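Local atomic coordinates of triphenylmethane reductase (PDB entry 2JL1), a protein that binds NADP(H) and probably uses it to reduce triphenylmethane dyes, a reaction of interest for bioremediation. Residues V162-S167 / E229-F234. Residues are numbered along the deposited sequence; the frame is centred on the assembly and turned at random.
Sequences VTNAGS and EEEKNF
Val-162 lies over one face of the Phe-234 ring in a CH-pi contact, its CB 3.9 Å from the ring centroid and 18° off the normal, displaced toward CE2 at the rim. CG1 and CG2 spread over the same ring, CG1 near CG and CD2, CG2 near CZ and CE1.

Glu-231, with CG anti to the backbone N (chi1 -175°) and the chain bent at chi2 (68°), brings its carboxylate against the strand backbone. There Val-162 O faces both carboxylate oxygens, OE2 at 3.1 Å and OE1 at 3.2 Å, an approach that would be expected to disfavour the charged form of the acid; OE1 also lies 3.2 Å from Thr-163 CA. Nearer the Glu-231 backbone, Asn-164 OD1 sits 3.1 Å from CG and 3.3 Å from CB, the two side chains crossing at about a right angle; this buried oxygen has no polar partner, whereas ND2 is hydrogen-bonded to Ala-249 O.

Within 162-167, Thr-163 OG1 accepts from Ala-165 N in an ST turn at the strand end and is also hydrogen-bonded to His-223 NE2.

Strand 160-163 pairs in parallel with strand 222-225, away from the NADP site; helix 228-237 follows that partner strand and packs against the end of strand 160-163 and Asn-164, while Tyr-252 of helix 242-256 touches Thr-163, Asn-164 and Glu-231.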
# COMPACT_ATOMS: atom_id res chain seq x y z
N VAL A 162 15.19 -32.61 -2.65
CA VAL A 162 14.70 -32.55 -1.27
C VAL A 162 13.98 -31.21 -1.03
O VAL A 162 14.58 -30.13 -1.21
CB VAL A 162 15.87 -32.77 -0.24
CG1 VAL A 162 15.37 -32.74 1.21
CG2 VAL A 162 16.57 -34.09 -0.49
N THR A 163 12.69 -31.27 -0.71
CA THR A 163 11.91 -30.05 -0.44
C THR A 163 10.93 -30.31 0.67
O THR A 163 10.58 -31.45 0.93
CB THR A 163 11.00 -29.65 -1.65
OG1 THR A 163 9.82 -30.47 -1.63
CG2 THR A 163 11.70 -29.82 -2.97
N ASN A 164 10.42 -29.25 1.28
CA ASN A 164 9.25 -29.39 2.14
C ASN A 164 7.96 -28.87 1.48
O ASN A 164 7.06 -28.42 2.18
CB ASN A 164 9.48 -28.69 3.50
CG ASN A 164 9.93 -27.25 3.35
OD1 ASN A 164 10.86 -26.97 2.61
ND2 ASN A 164 9.28 -26.34 4.07
N ALA A 165 7.86 -29.01 0.15
CA ALA A 165 6.70 -28.52 -0.62
C ALA A 165 5.55 -29.51 -0.74
O ALA A 165 4.48 -29.15 -1.23
CB ALA A 165 7.14 -28.09 -2.02
N GLY A 166 5.76 -30.74 -0.31
CA GLY A 166 4.79 -31.81 -0.54
C GLY A 166 4.38 -31.91 -2.00
O GLY A 166 5.23 -31.91 -2.92
N SER A 167 3.07 -31.99 -2.22
CA SER A 167 2.50 -32.07 -3.53
C SER A 167 1.91 -30.71 -3.91
O SER A 167 1.03 -30.64 -4.74
CB SER A 167 1.41 -33.16 -3.57
OG SER A 167 0.30 -32.80 -2.77
N GLU A 229 11.75 -27.93 9.13
CA GLU A 229 12.99 -27.90 9.92
C GLU A 229 14.03 -28.87 9.33
O GLU A 229 15.22 -28.57 9.30
CB GLU A 229 12.71 -28.18 11.41
CG GLU A 229 13.46 -27.27 12.42
CD GLU A 229 13.17 -25.75 12.28
OE1 GLU A 229 14.12 -25.01 11.94
OE2 GLU A 229 12.01 -25.29 12.50
N GLU A 230 13.58 -30.01 8.82
CA GLU A 230 14.48 -30.90 8.10
C GLU A 230 15.05 -30.23 6.83
O GLU A 230 16.23 -30.38 6.54
CB GLU A 230 13.79 -32.21 7.76
CG GLU A 230 13.57 -33.12 8.97
CD GLU A 230 12.70 -34.31 8.65
OE1 GLU A 230 11.73 -34.18 7.86
OE2 GLU A 230 12.98 -35.40 9.18
N GLU A 231 14.22 -29.49 6.11
CA GLU A 231 14.69 -28.74 4.93
C GLU A 231 15.78 -27.72 5.28
O GLU A 231 16.86 -27.75 4.68
CB GLU A 231 13.54 -28.05 4.20
CG GLU A 231 13.96 -27.36 2.88
CD GLU A 231 14.39 -28.34 1.78
OE1 GLU A 231 14.02 -29.54 1.85
OE2 GLU A 231 15.09 -27.91 0.86
N LYS A 232 15.48 -26.83 6.22
CA LYS A 232 16.41 -25.79 6.69
C LYS A 232 17.78 -26.38 7.00
O LYS A 232 18.81 -25.85 6.54
CB LYS A 232 15.84 -25.06 7.90
CG LYS A 232 16.21 -23.58 8.01
CD LYS A 232 15.13 -22.77 8.76
CE LYS A 232 15.39 -22.73 10.28
NZ LYS A 232 14.37 -21.93 11.06
N ASN A 233 17.80 -27.49 7.74
CA ASN A 233 19.02 -28.21 8.10
C ASN A 233 19.73 -28.91 6.94
O ASN A 233 20.97 -28.96 6.90
CB ASN A 233 18.73 -29.25 9.18
CG ASN A 233 18.18 -28.64 10.47
OD1 ASN A 233 18.12 -27.42 10.63
ND2 ASN A 233 17.79 -29.51 11.39
N PHE A 234 18.96 -29.47 6.02
CA PHE A 234 19.51 -30.12 4.83
C PHE A 234 20.29 -29.10 4.00
O PHE A 234 21.39 -29.38 3.53
CB PHE A 234 18.39 -30.79 4.00
CG PHE A 234 18.82 -31.15 2.59
CD1 PHE A 234 19.56 -32.31 2.35
CD2 PHE A 234 18.51 -30.31 1.52
CE1 PHE A 234 19.97 -32.63 1.07
CE2 PHE A 234 18.91 -30.63 0.23
CZ PHE A 234 19.64 -31.80 -0.01